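Local structure of odorant binding protein OBP69a (6HHE) at residues Ser9-Leu14 against Phe119-Glu124; Phe47-Leu52 against Glu98-Thr103; Thr86-Gln91 against Thr104-Lys109. The protein probably binds and carries small odorant molecules, as a secreted member of the insect PBP/GOBP family of odorant-binding proteins. One frame throughout, in Å; residues are numbered along the deposited sequence.

Interaction 1: Ser9-Leu14 against Phe119-Glu124; sequences SGAKKL and FTTFSE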
ATOM      1  N   SER A   9       2.522  15.363 -11.566  1.00113.18           N
ATOM      2  CA  SER A   9       1.801  14.100 -11.685  1.00106.12           C
ATOM      3  C   SER A   9       2.530  13.011 -10.912  1.00 95.80           C
ATOM      4  O   SER A   9       2.797  11.941 -11.448  1.00 96.05           O
ATOM      5  CB  SER A   9       1.644  13.702 -13.159  1.00105.90           C
ATOM      6  OG  SER A   9       2.888  13.720 -13.844  1.00103.99           O
ATOM      7  N   GLY A  10       2.835  13.292  -9.644  1.00 84.23           N
ATOM      8  CA  GLY A  10       3.722  12.415  -8.894  1.00 73.47           C
ATOM      9  C   GLY A  10       3.178  11.008  -8.735  1.00 67.33           C
ATOM     10  O   GLY A  10       3.869  10.024  -9.019  1.00 63.42           O
ATOM     11  N   ALA A  11       1.928  10.890  -8.281  1.00 59.63           N
ATOM     12  CA  ALA A  11       1.384   9.569  -7.977  1.00 53.42           C
ATOM     13  C   ALA A  11       1.266   8.717  -9.231  1.00 52.42           C
ATOM     14  O   ALA A  11       1.531   7.509  -9.200  1.00 40.76           O
ATOM     15  CB  ALA A  11       0.026   9.705  -7.293  1.00 57.75           C
ATOM     16  N   LYS A  12       0.870   9.326 -10.345  1.00 55.81           N
ATOM     17  CA  LYS A  12       0.791   8.579 -11.594  1.00 61.97           C
ATOM     18  C   LYS A  12       2.174   8.172 -12.090  1.00 57.76           C
ATOM     19  O   LYS A  12       2.339   7.067 -12.622  1.00 50.69           O
ATOM     20  CB  LYS A  12       0.046   9.400 -12.645  1.00 73.10           C
ATOM     21  CG  LYS A  12      -1.430   9.648 -12.309  1.00 83.80           C
ATOM     22  CD  LYS A  12      -2.333   8.461 -12.687  1.00 86.53           C
ATOM     23  CE  LYS A  12      -2.386   7.371 -11.624  1.00 86.22           C
ATOM     24  NZ  LYS A  12      -2.749   6.059 -12.227  1.00 86.42           N
ATOM     25  N   LYS A  13       3.177   9.043 -11.928  1.00 46.45           N
ATOM     26  CA  LYS A  13       4.547   8.665 -12.266  1.00 47.13           C
ATOM     27  C   LYS A  13       4.983   7.461 -11.450  1.00 40.74           C
ATOM     28  O   LYS A  13       5.558   6.504 -11.985  1.00 35.66           O
ATOM     29  CB  LYS A  13       5.500   9.835 -12.022  1.00 51.12           C
ATOM     30  CG  LYS A  13       5.326  10.982 -13.000  1.00 59.90           C
ATOM     31  CD  LYS A  13       6.401  12.048 -12.842  1.00 63.01           C
ATOM     32  CE  LYS A  13       6.352  12.715 -11.474  1.00 66.48           C
ATOM     33  NZ  LYS A  13       7.165  13.971 -11.433  1.00 71.33           N
ATOM     34  N   LEU A  14       4.730   7.505 -10.144  1.00 38.87           N
ATOM     35  CA  LEU A  14       5.094   6.406  -9.257  1.00 40.96           C
ATOM     36  C   LEU A  14       4.389   5.111  -9.669  1.00 35.06           C
ATOM     37  O   LEU A  14       5.012   4.035  -9.749  1.00 33.23           O
ATOM     38  CB  LEU A  14       4.750   6.813  -7.822  1.00 44.82           C
ATOM     39  CG  LEU A  14       5.367   6.083  -6.636  1.00 46.02           C
ATOM     40  CD1 LEU A  14       5.345   6.990  -5.421  1.00 48.44           C
ATOM     41  CD2 LEU A  14       4.574   4.876  -6.351  1.00 47.75           C
ATOM     42  N   PHE A 119      -6.557   2.971  -3.506  1.00 20.65           N
ATOM     43  CA  PHE A 119      -6.484   1.953  -4.541  1.00 23.49           C
ATOM     44  C   PHE A 119      -6.905   2.505  -5.888  1.00 24.82           C
ATOM     45  O   PHE A 119      -6.360   2.081  -6.921  1.00 28.96           O
ATOM     46  CB  PHE A 119      -7.326   0.739  -4.185  1.00 25.00           C
ATOM     47  CG  PHE A 119      -6.518  -0.403  -3.707  1.00 31.45           C
ATOM     48  CD1 PHE A 119      -6.021  -0.419  -2.420  1.00 34.07           C
ATOM     49  CD2 PHE A 119      -6.199  -1.419  -4.556  1.00 34.48           C
ATOM     50  CE1 PHE A 119      -5.241  -1.477  -1.983  1.00 34.34           C
ATOM     51  CE2 PHE A 119      -5.427  -2.495  -4.140  1.00 35.36           C
ATOM     52  CZ  PHE A 119      -4.945  -2.510  -2.856  1.00 37.56           C
ATOM     53  N   THR A 120      -7.841   3.440  -5.934  0.52 24.01           N
ATOM     54  CA  THR A 120      -8.141   3.999  -7.239  0.52 23.87           C
ATOM     55  C   THR A 120      -6.971   4.858  -7.714  0.52 26.79           C
ATOM     56  O   THR A 120      -6.640   4.861  -8.910  0.52 35.19           O
ATOM     57  CB  THR A 120      -9.456   4.780  -7.208  0.52 28.31           C
ATOM     58  OG1 THR A 120     -10.426   4.094  -6.400  0.52 34.07           O
ATOM     59  CG2 THR A 120     -10.023   4.818  -8.601  0.52 31.40           C
ATOM     60  N   THR A 121      -6.297   5.528  -6.787  1.00 27.35           N
ATOM     61  CA  THR A 121      -5.173   6.399  -7.129  1.00 30.02           C
ATOM     62  C   THR A 121      -4.027   5.590  -7.699  1.00 44.69           C
ATOM     63  O   THR A 121      -3.610   5.788  -8.847  1.00 43.20           O
ATOM     64  CB  THR A 121      -4.681   7.126  -5.865  1.00 36.46           C
ATOM     65  OG1 THR A 121      -5.689   7.991  -5.336  1.00 36.68           O
ATOM     66  CG2 THR A 121      -3.410   7.926  -6.127  1.00 40.63           C
ATOM     67  N   PHE A 122      -3.504   4.671  -6.890  1.00 39.28           N
ATOM     68  CA  PHE A 122      -2.391   3.807  -7.279  1.00 46.42           C
ATOM     69  C   PHE A 122      -2.916   2.600  -8.055  1.00 44.84           C
ATOM     70  O   PHE A 122      -2.859   1.455  -7.612  1.00 42.94           O
ATOM     71  CB  PHE A 122      -1.605   3.390  -6.043  1.00 39.49           C
ATOM     72  CG  PHE A 122      -0.927   4.555  -5.341  1.00 46.85           C
ATOM     73  CD1 PHE A 122       0.158   5.193  -5.923  1.00 47.48           C
ATOM     74  CD2 PHE A 122      -1.372   5.018  -4.110  1.00 42.06           C
ATOM     75  CE1 PHE A 122       0.787   6.264  -5.292  1.00 39.87           C
ATOM     76  CE2 PHE A 122      -0.736   6.094  -3.482  1.00 39.53           C
ATOM     77  CZ  PHE A 122       0.347   6.703  -4.076  1.00 37.63           C
ATOM     78  N   SER A 123      -3.482   2.905  -9.219  1.00 34.26           N
ATOM     79  CA  SER A 123      -4.089   1.944 -10.120  1.00 39.51           C
ATOM     80  C   SER A 123      -3.893   2.429 -11.545  1.00 54.35           C
ATOM     81  O   SER A 123      -3.775   3.631 -11.803  1.00 54.84           O
ATOM     82  CB  SER A 123      -5.589   1.762  -9.840  1.00 47.51           C
ATOM     83  OG  SER A 123      -6.218   1.082 -10.909  1.00 57.86           O
ATOM     84  N   GLU A 124      -3.885   1.477 -12.467  1.00 66.72           N
ATOM     85  CA  GLU A 124      -3.573   1.729 -13.869  1.00 79.03           C
ATOM     86  C   GLU A 124      -4.807   2.228 -14.607  1.00 77.73           C
ATOM     87  O   GLU A 124      -5.145   3.405 -14.526  1.00 78.92           O
ATOM     88  CB  GLU A 124      -3.031   0.448 -14.509  1.00 91.00           C
ATOM     89  CG  GLU A 124      -2.406   0.573 -15.880  1.00103.85           C
ATOM     90  CD  GLU A 124      -1.819  -0.757 -16.343  1.00114.36           C
ATOM     91  OE1 GLU A 124      -1.864  -1.734 -15.562  1.00116.51           O
ATOM     92  OE2 GLU A 124      -1.314  -0.831 -17.484  1.00118.80           O
TER
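Lys12 makes the hydrogen bond that ties helix 10-22 to the chain's carboxyl-terminal tail, and its torsions explain how. The side chain sets out away from Phe119-Glu124, with CG anti to the carbonyl carbon, but bends at chi2 (-82°) and chi3 (84°) bring its tip back. Lys12 NZ then donates to Ser123 O at 2.7 Å, nearly along the axis of the carbonyl (C=O...N 163°). On the way, Lys12 CE passes Thr121 O at 3.4 Å. The positive charge thus lies beside backbone carbonyls at the carboxyl end of helix 112-121, where it would probably be favourably placed.

The apolar half rests on Phe122. Its CG also lies anti to the carbonyl carbon, and although the side chain does not start out toward helix 10-22, the ring reaches that way: Phe122 CE1 comes 4.1 Å from Ala11 CB and 4.2 Å from Leu14 CD2, with Leu14 crossing the ring obliquely. Thr121 turns CG2 anti to its backbone N, which puts the methyl over the centre of the Phe122 ring, 4.0 Å above its plane. Thr121 CG2 also meets Ala11 CB at 4.0 Å, while its OG1 turns to Leu117 O. Beyond the pair, Leu14 and Phe122 both pack on Val51 of helix 42-55.

Ser123 N bonds weakly to Thr121 O, and Phe122 is the first residue to leave helical torsions: the last helix of this all-helical odorant-binding fold ends in an inverse gamma turn centred on Phe122, which sends the tail past the first helix.

Interaction 2: Phe47-Leu52 against Glu98-Thr103; sequences FIHCVL and ETAFLT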
ATOM      1  N   PHE A  47       3.736  -5.074  -6.387  1.00 19.74           N
ATOM      2  CA  PHE A  47       3.358  -3.690  -6.682  1.00 19.58           C
ATOM      3  C   PHE A  47       3.166  -2.901  -5.404  1.00 22.24           C
ATOM      4  O   PHE A  47       3.609  -1.757  -5.298  1.00 20.71           O
ATOM      5  CB  PHE A  47       2.084  -3.669  -7.526  1.00 19.86           C
ATOM      6  CG  PHE A  47       1.536  -2.304  -7.732  1.00 22.15           C
ATOM      7  CD1 PHE A  47       2.069  -1.493  -8.722  1.00 21.33           C
ATOM      8  CD2 PHE A  47       0.499  -1.834  -6.940  1.00 24.15           C
ATOM      9  CE1 PHE A  47       1.566  -0.188  -8.872  1.00 22.71           C
ATOM     10  CE2 PHE A  47      -0.004  -0.522  -7.068  1.00 22.67           C
ATOM     11  CZ  PHE A  47       0.541   0.285  -8.065  1.00 25.90           C
ATOM     12  N   ILE A  48       2.414  -3.459  -4.447  1.00 18.58           N
ATOM     13  CA  ILE A  48       2.162  -2.750  -3.198  1.00 20.22           C
ATOM     14  C   ILE A  48       3.473  -2.497  -2.469  1.00 23.82           C
ATOM     15  O   ILE A  48       3.733  -1.371  -2.020  1.00 23.23           O
ATOM     16  CB  ILE A  48       1.164  -3.550  -2.330  1.00 19.38           C
ATOM     17  CG1 ILE A  48      -0.155  -3.675  -3.065  1.00 22.19           C
ATOM     18  CG2 ILE A  48       0.982  -2.839  -1.003  1.00 25.30           C
ATOM     19  CD1 ILE A  48      -1.151  -4.537  -2.368  1.00 24.07           C
ATOM     20  N   HIS A  49       4.367  -3.494  -2.435  1.00 20.51           N
ATOM     21  CA  HIS A  49       5.677  -3.254  -1.846  1.00 21.79           C
ATOM     22  C   HIS A  49       6.422  -2.137  -2.567  1.00 24.43           C
ATOM     23  O   HIS A  49       7.030  -1.283  -1.918  1.00 24.27           O
ATOM     24  CB  HIS A  49       6.506  -4.534  -1.864  1.00 22.76           C
ATOM     25  CG  HIS A  49       7.882  -4.341  -1.345  1.00 24.27           C
ATOM     26  ND1 HIS A  49       8.937  -3.994  -2.162  1.00 24.32           N
ATOM     27  CD2 HIS A  49       8.366  -4.373  -0.084  1.00 29.40           C
ATOM     28  CE1 HIS A  49      10.021  -3.834  -1.421  1.00 30.61           C
ATOM     29  NE2 HIS A  49       9.709  -4.081  -0.162  1.00 30.01           N
ATOM     30  N   CYS A  50       6.357  -2.125  -3.897  1.00 21.59           N
ATOM     31  CA  CYS A  50       7.046  -1.120  -4.721  1.00 22.95           C
ATOM     32  C   CYS A  50       6.584   0.274  -4.350  1.00 25.28           C
ATOM     33  O   CYS A  50       7.415   1.189  -4.203  1.00 25.97           O
ATOM     34  CB  CYS A  50       6.750  -1.441  -6.191  1.00 19.66           C
ATOM     35  SG  CYS A  50       7.655  -0.309  -7.392  1.00 30.20           S
ATOM     36  N   VAL A  51       5.273   0.452  -4.207  1.00 23.42           N
ATOM     37  CA  VAL A  51       4.721   1.757  -3.864  1.00 25.92           C
ATOM     38  C   VAL A  51       5.200   2.179  -2.487  1.00 28.35           C
ATOM     39  O   VAL A  51       5.704   3.297  -2.318  1.00 27.86           O
ATOM     40  CB  VAL A  51       3.197   1.735  -3.962  1.00 24.80           C
ATOM     41  CG1 VAL A  51       2.575   3.032  -3.381  1.00 28.72           C
ATOM     42  CG2 VAL A  51       2.753   1.503  -5.417  1.00 30.08           C
ATOM     43  N   LEU A  52       5.087   1.300  -1.491  1.00 24.29           N
ATOM     44  CA  LEU A  52       5.555   1.634  -0.144  1.00 27.19           C
ATOM     45  C   LEU A  52       7.030   1.998  -0.143  1.00 31.31           C
ATOM     46  O   LEU A  52       7.460   2.927   0.564  1.00 31.58           O
ATOM     47  CB  LEU A  52       5.317   0.461   0.813  1.00 27.22           C
ATOM     48  CG  LEU A  52       3.861   0.184   1.098  1.00 24.50           C
ATOM     49  CD1 LEU A  52       3.792  -1.046   2.007  1.00 26.31           C
ATOM     50  CD2 LEU A  52       3.120   1.341   1.778  1.00 26.16           C
ATOM     51  N   GLU A  98       5.219 -10.022   0.702  1.00 25.34           N
ATOM     52  CA  GLU A  98       4.208 -10.572   1.612  1.00 23.69           C
ATOM     53  C   GLU A  98       3.915  -9.606   2.759  1.00 24.26           C
ATOM     54  O   GLU A  98       2.749  -9.392   3.117  1.00 24.67           O
ATOM     55  CB  GLU A  98       4.640 -11.909   2.214  1.00 25.14           C
ATOM     56  CG  GLU A  98       5.059 -12.961   1.223  1.00 31.01           C
ATOM     57  CD  GLU A  98       3.937 -13.424   0.328  1.00 39.53           C
ATOM     58  OE1 GLU A  98       4.244 -14.018  -0.738  1.00 39.81           O
ATOM     59  OE2 GLU A  98       2.751 -13.216   0.679  1.00 33.72           O
ATOM     60  N   THR A  99       4.951  -9.018   3.372  1.00 24.78           N
ATOM     61  CA  THR A  99       4.725  -8.018   4.419  1.00 25.09           C
ATOM     62  C   THR A  99       3.898  -6.849   3.901  1.00 20.97           C
ATOM     63  O   THR A  99       2.963  -6.398   4.577  1.00 22.37           O
ATOM     64  CB  THR A  99       6.043  -7.491   4.977  1.00 25.21           C
ATOM     65  OG1 THR A  99       6.782  -8.588   5.527  1.00 28.48           O
ATOM     66  CG2 THR A  99       5.801  -6.492   6.075  1.00 26.52           C
ATOM     67  N   ALA A 100       4.235  -6.320   2.716  1.00 21.08           N
ATOM     68  CA  ALA A 100       3.443  -5.204   2.195  1.00 19.28           C
ATOM     69  C   ALA A 100       1.982  -5.602   2.041  1.00 22.78           C
ATOM     70  O   ALA A 100       1.075  -4.818   2.375  1.00 21.67           O
ATOM     71  CB  ALA A 100       3.995  -4.745   0.846  1.00 21.84           C
ATOM     72  N   PHE A 101       1.737  -6.819   1.549  1.00 22.99           N
ATOM     73  CA  PHE A 101       0.376  -7.287   1.299  1.00 20.25           C
ATOM     74  C   PHE A 101      -0.385  -7.470   2.588  1.00 18.77           C
ATOM     75  O   PHE A 101      -1.519  -6.970   2.715  1.00 19.67           O
ATOM     76  CB  PHE A 101       0.423  -8.607   0.537  1.00 20.26           C
ATOM     77  CG  PHE A 101      -0.917  -9.107   0.052  1.00 22.90           C
ATOM     78  CD1 PHE A 101      -1.473  -8.597  -1.109  1.00 22.18           C
ATOM     79  CD2 PHE A 101      -1.560 -10.125   0.718  1.00 29.40           C
ATOM     80  CE1 PHE A 101      -2.684  -9.133  -1.621  1.00 24.88           C
ATOM     81  CE2 PHE A 101      -2.777 -10.626   0.245  1.00 26.95           C
ATOM     82  CZ  PHE A 101      -3.328 -10.116  -0.903  1.00 25.57           C
ATOM     83  N   LEU A 102       0.209  -8.192   3.546  1.00 21.61           N
ATOM     84  CA  LEU A 102      -0.464  -8.429   4.832  1.00 21.30           C
ATOM     85  C   LEU A 102      -0.726  -7.120   5.568  1.00 21.44           C
ATOM     86  O   LEU A 102      -1.794  -6.952   6.183  1.00 22.37           O
ATOM     87  CB  LEU A 102       0.392  -9.361   5.688  1.00 24.56           C
ATOM     88  CG  LEU A 102       0.529 -10.775   5.134  1.00 25.34           C
ATOM     89  CD1 LEU A 102       1.629 -11.464   5.935  1.00 30.06           C
ATOM     90  CD2 LEU A 102      -0.793 -11.511   5.212  1.00 25.87           C
ATOM     91  N   THR A 103       0.246  -6.191   5.538  1.00 19.59           N
ATOM     92  CA  THR A 103       0.049  -4.916   6.213  1.00 19.75           C
ATOM     93  C   THR A 103      -1.068  -4.143   5.538  1.00 19.94           C
ATOM     94  O   THR A 103      -1.927  -3.564   6.219  1.00 19.79           O
ATOM     95  CB  THR A 103       1.359  -4.123   6.241  1.00 20.50           C
ATOM     96  OG1 THR A 103       2.359  -4.934   6.903  1.00 22.94           O
ATOM     97  CG2 THR A 103       1.203  -2.825   7.021  1.00 21.98           C
TER
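Ala100 CB overlaps the backbone of His49, lying 3.5 Å from His49 CA, and is the most deeply engaged side chain of this contact. So small a group lets the helices come close: the His49 and Ala100 CA atoms are 5.0 Å apart, and the axes of the two short segments, crossing at 90°, approach to 8.1 Å.

Three side chains of helix 42-55 gather about that methyl. His49 has CG anti to its backbone N (chi1 177°), so its imidazole is carried off beside the crossing and its CB does the touching, 3.7 Å from Ala100 CB. Ile48 brings its branch methyl CG2 to 4.0 Å from Ala100 CB, while its CG1 arm, anti to the carbonyl carbon, runs off roughly at right angles and sets CD1 4.3 Å from Phe101 CD1. Leu52, one turn further on, adds CD1 at 3.9 Å from Ala100 CB. Outside the pair, Lys45 makes a cation-pi contact with the Phe101 ring, and Cys50 is joined by a disulfide to Cys18 of helix 10-22.

Thr103 is tied within its own helix: OG1 donates to Thr99 O at 2.8 Å from above the carbonyl plane, so that this oxygen, which also takes Thr103 N, accepts two bonds. No hydrogen bond crosses between the segments. Their contact is apolar, methyl against backbone and aliphatic carbon, so cohesion here rests on close fit, while polar ties between the same two helices, a salt bridge from Glu98 to Lys45 and a hydrogen bond to Gln42, lie to one side.

Interaction 3: Thr86-Gln91 against Thr104-Lys109; sequences TTCGTQ and TECYIK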
ATOM      1  N   THR A  86      -0.815   2.606  14.389  1.00 21.64           N
ATOM      2  CA  THR A  86      -0.904   1.945  15.701  1.00 22.08           C
ATOM      3  C   THR A  86      -1.685   0.647  15.598  1.00 25.49           C
ATOM      4  O   THR A  86      -1.350  -0.332  16.292  1.00 28.09           O
ATOM      5  CB  THR A  86      -1.534   2.884  16.731  1.00 27.99           C
ATOM      6  OG1 THR A  86      -2.880   3.199  16.372  1.00 32.68           O
ATOM      7  CG2 THR A  86      -0.731   4.137  16.903  1.00 20.05           C
ATOM      8  N   THR A  87      -2.712   0.595  14.726  1.00 21.68           N
ATOM      9  CA  THR A  87      -3.518  -0.625  14.641  1.00 21.17           C
ATOM     10  C   THR A  87      -2.770  -1.724  13.922  1.00 24.00           C
ATOM     11  O   THR A  87      -2.893  -2.904  14.288  1.00 28.36           O
ATOM     12  CB  THR A  87      -4.831  -0.332  13.929  1.00 23.69           C
ATOM     13  OG1 THR A  87      -5.525   0.728  14.617  1.00 26.66           O
ATOM     14  CG2 THR A  87      -5.702  -1.573  13.872  1.00 26.09           C
ATOM     15  N   CYS A  88      -2.033  -1.377  12.873  1.00 23.36           N
ATOM     16  CA  CYS A  88      -1.519  -2.343  11.921  1.00 23.31           C
ATOM     17  C   CYS A  88      -0.023  -2.549  12.033  1.00 29.97           C
ATOM     18  O   CYS A  88       0.440  -3.677  11.833  1.00 29.86           O
ATOM     19  CB  CYS A  88      -1.865  -1.922  10.493  1.00 24.84           C
ATOM     20  SG  CYS A  88      -3.640  -1.953  10.260  1.00 27.29           S
ATOM     21  N   GLY A  89       0.731  -1.497  12.336  1.00 26.22           N
ATOM     22  CA  GLY A  89       2.181  -1.637  12.435  1.00 25.93           C
ATOM     23  C   GLY A  89       2.746  -2.368  11.238  1.00 26.49           C
ATOM     24  O   GLY A  89       2.428  -2.052  10.085  1.00 26.43           O
ATOM     25  N   THR A  90       3.641  -3.313  11.493  1.00 26.60           N
ATOM     26  CA  THR A  90       4.163  -4.196  10.463  1.00 28.73           C
ATOM     27  C   THR A  90       3.494  -5.555  10.630  1.00 31.85           C
ATOM     28  O   THR A  90       3.558  -6.161  11.708  1.00 34.07           O
ATOM     29  CB  THR A  90       5.686  -4.328  10.566  1.00 31.65           C
ATOM     30  OG1 THR A  90       6.288  -3.044  10.491  1.00 31.02           O
ATOM     31  CG2 THR A  90       6.197  -5.188   9.425  1.00 34.84           C
ATOM     32  N   GLN A  91       2.803  -6.018   9.589  1.00 26.59           N
ATOM     33  CA  GLN A  91       2.256  -7.365   9.570  1.00 28.92           C
ATOM     34  C   GLN A  91       3.250  -8.204   8.777  1.00 33.51           C
ATOM     35  O   GLN A  91       3.226  -8.212   7.542  1.00 27.83           O
ATOM     36  CB  GLN A  91       0.864  -7.413   8.945  1.00 27.88           C
ATOM     37  CG  GLN A  91      -0.216  -6.626   9.710  1.00 24.67           C
ATOM     38  CD  GLN A  91      -0.513  -7.229  11.050  1.00 28.99           C
ATOM     39  OE1 GLN A  91      -0.789  -8.419  11.147  1.00 32.95           O
ATOM     40  NE2 GLN A  91      -0.473  -6.411  12.100  1.00 29.27           N
ATOM     41  N   THR A 104      -1.139  -4.196   4.196  1.00 19.29           N
ATOM     42  CA  THR A 104      -2.185  -3.461   3.487  1.00 18.08           C
ATOM     43  C   THR A 104      -3.555  -4.102   3.706  1.00 19.65           C
ATOM     44  O   THR A 104      -4.554  -3.364   3.786  1.00 20.27           O
ATOM     45  CB  THR A 104      -1.839  -3.364   1.999  1.00 19.50           C
ATOM     46  OG1 THR A 104      -0.651  -2.588   1.863  1.00 20.98           O
ATOM     47  CG2 THR A 104      -2.952  -2.677   1.237  1.00 20.44           C
ATOM     48  N   GLU A 105      -3.593  -5.429   3.868  1.00 21.29           N
ATOM     49  CA  GLU A 105      -4.850  -6.072   4.241  1.00 21.61           C
ATOM     50  C   GLU A 105      -5.342  -5.517   5.559  1.00 21.32           C
ATOM     51  O   GLU A 105      -6.556  -5.259   5.724  1.00 21.68           O
ATOM     52  CB  GLU A 105      -4.684  -7.586   4.343  1.00 22.26           C
ATOM     53  CG  GLU A 105      -4.690  -8.241   2.998  1.00 34.45           C
ATOM     54  CD  GLU A 105      -4.654  -9.741   3.097  1.00 59.65           C
ATOM     55  OE1 GLU A 105      -3.794 -10.269   3.837  1.00 64.59           O
ATOM     56  OE2 GLU A 105      -5.503 -10.384   2.450  1.00 63.97           O
ATOM     57  N   CYS A 106      -4.428  -5.315   6.519  1.00 19.63           N
ATOM     58  CA  CYS A 106      -4.809  -4.715   7.794  1.00 22.09           C
ATOM     59  C   CYS A 106      -5.295  -3.271   7.593  1.00 18.65           C
ATOM     60  O   CYS A 106      -6.319  -2.859   8.168  1.00 19.34           O
ATOM     61  CB  CYS A 106      -3.636  -4.809   8.746  1.00 21.06           C
ATOM     62  SG  CYS A 106      -4.030  -4.075  10.373  1.00 32.97           S
ATOM     63  N   TYR A 107      -4.597  -2.487   6.768  1.00 17.80           N
ATOM     64  CA  TYR A 107      -5.054  -1.114   6.491  1.00 17.37           C
ATOM     65  C   TYR A 107      -6.459  -1.084   5.925  1.00 17.62           C
ATOM     66  O   TYR A 107      -7.256  -0.214   6.298  1.00 18.15           O
ATOM     67  CB  TYR A 107      -4.121  -0.431   5.498  1.00 17.61           C
ATOM     68  CG  TYR A 107      -2.720  -0.150   5.946  1.00 17.24           C
ATOM     69  CD1 TYR A 107      -2.340  -0.080   7.302  1.00 17.99           C
ATOM     70  CD2 TYR A 107      -1.767   0.111   4.978  1.00 20.06           C
ATOM     71  CE1 TYR A 107      -1.027   0.245   7.640  1.00 19.70           C
ATOM     72  CE2 TYR A 107      -0.423   0.396   5.315  1.00 21.75           C
ATOM     73  CZ  TYR A 107      -0.090   0.483   6.641  1.00 21.88           C
ATOM     74  OH  TYR A 107       1.239   0.773   6.890  1.00 23.60           O
ATOM     75  N   ILE A 108      -6.785  -2.021   5.029  1.00 19.43           N
ATOM     76  CA  ILE A 108      -8.091  -2.035   4.368  1.00 17.21           C
ATOM     77  C   ILE A 108      -9.180  -2.340   5.380  1.00 19.91           C
ATOM     78  O   ILE A 108     -10.273  -1.737   5.336  1.00 22.17           O
ATOM     79  CB  ILE A 108      -8.037  -3.072   3.250  1.00 19.52           C
ATOM     80  CG1 ILE A 108      -7.237  -2.541   2.054  1.00 18.51           C
ATOM     81  CG2 ILE A 108      -9.482  -3.476   2.815  1.00 23.73           C
ATOM     82  CD1 ILE A 108      -6.796  -3.643   1.062  1.00 20.71           C
ATOM     83  N   LYS A 109      -8.887  -3.250   6.327  1.00 19.74           N
ATOM     84  CA  LYS A 109      -9.844  -3.553   7.401  1.00 22.18           C
ATOM     85  C   LYS A 109     -10.021  -2.369   8.338  1.00 23.06           C
ATOM     86  O   LYS A 109     -11.141  -2.123   8.833  1.00 24.45           O
ATOM     87  CB  LYS A 109      -9.393  -4.769   8.226  1.00 27.18           C
ATOM     88  CG  LYS A 109      -9.535  -6.096   7.502  1.00 50.48           C
ATOM     89  CD  LYS A 109      -9.148  -7.260   8.403  1.00 65.05           C
ATOM     90  CE  LYS A 109      -9.204  -8.574   7.638  1.00 73.78           C
ATOM     91  NZ  LYS A 109      -8.325  -8.521   6.434  1.00 75.21           N
TER
HETATM   92  O   HOH W   1       1.690   0.511   9.543  1.00 23.35           O
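Thr104 begins the segment facing away from Thr86-Gln91; its methyl CG2 packs on Phe119 of helix 112-121. One half-turn on, Cys106 faces the partner. Its SG is anti to the backbone N and bonds Cys88 SG at 2.2 Å, with a disulfide torsion of -81°, while Cys88 holds its own SG beside its backbone N.

Cys106 CB meets a second partner, Gln91 CG, at 4.0 Å. Gln91 is bent at chi2, which folds its amide back over the turn: NE2 donates to Cys88 O at 2.9 Å, almost straight (172°), in the carbonyl plane and on a lone pair. An alanine here would lose both the hydrogen bond from the side-chain amide to Cys88 O and the CG contact, and would probably leave the turn after Cys88 less firmly held. With six cysteines paired first to third, second to fifth and fourth to sixth, the chain has the disulfide pattern of classical insect odorant-binding proteins, and Cys88-Cys106 is the last of the three. It joins the end of helix 78-88, where Gly89 breaks out with positive phi, to helix 96-110.

Tyr107 follows, its ring swung to the disulfide's side so that CE1 lies 3.7 Å from Cys88 CB. Cys88 SG is 5.0 Å from the ring centroid, 73° off the normal, an oblique sulfur-aromatic contact. At the ring's edge, in plane, a water stands 2.7 Å from Tyr107 OH and donates to Gly89 O at 2.7 Å. Ile108 then turns away, onto Leu115 and Phe119.

In the fold
Interactions 2 and 3 share helix 96-110, using consecutive turns of it, and their centres are about 11 Å apart. They are joined directly by Thr103 OG1 and Gln91 N, a probable hydrogen bond at 2.9 Å. Along the chain their segments alternate, so the two contacts interlock. Interaction 1 brings together the two ends of the modelled chain and so encloses both in sequence; its centre is about 15 Å from interaction 2 and 21 Å from interaction 3, across the chain's centre from the latter. It touches the other two through side chains of helices 42-55 and 96-110. The three disulfides link helices 10-22, 42-55, 78-88 and 96-110 into one compact helical domain.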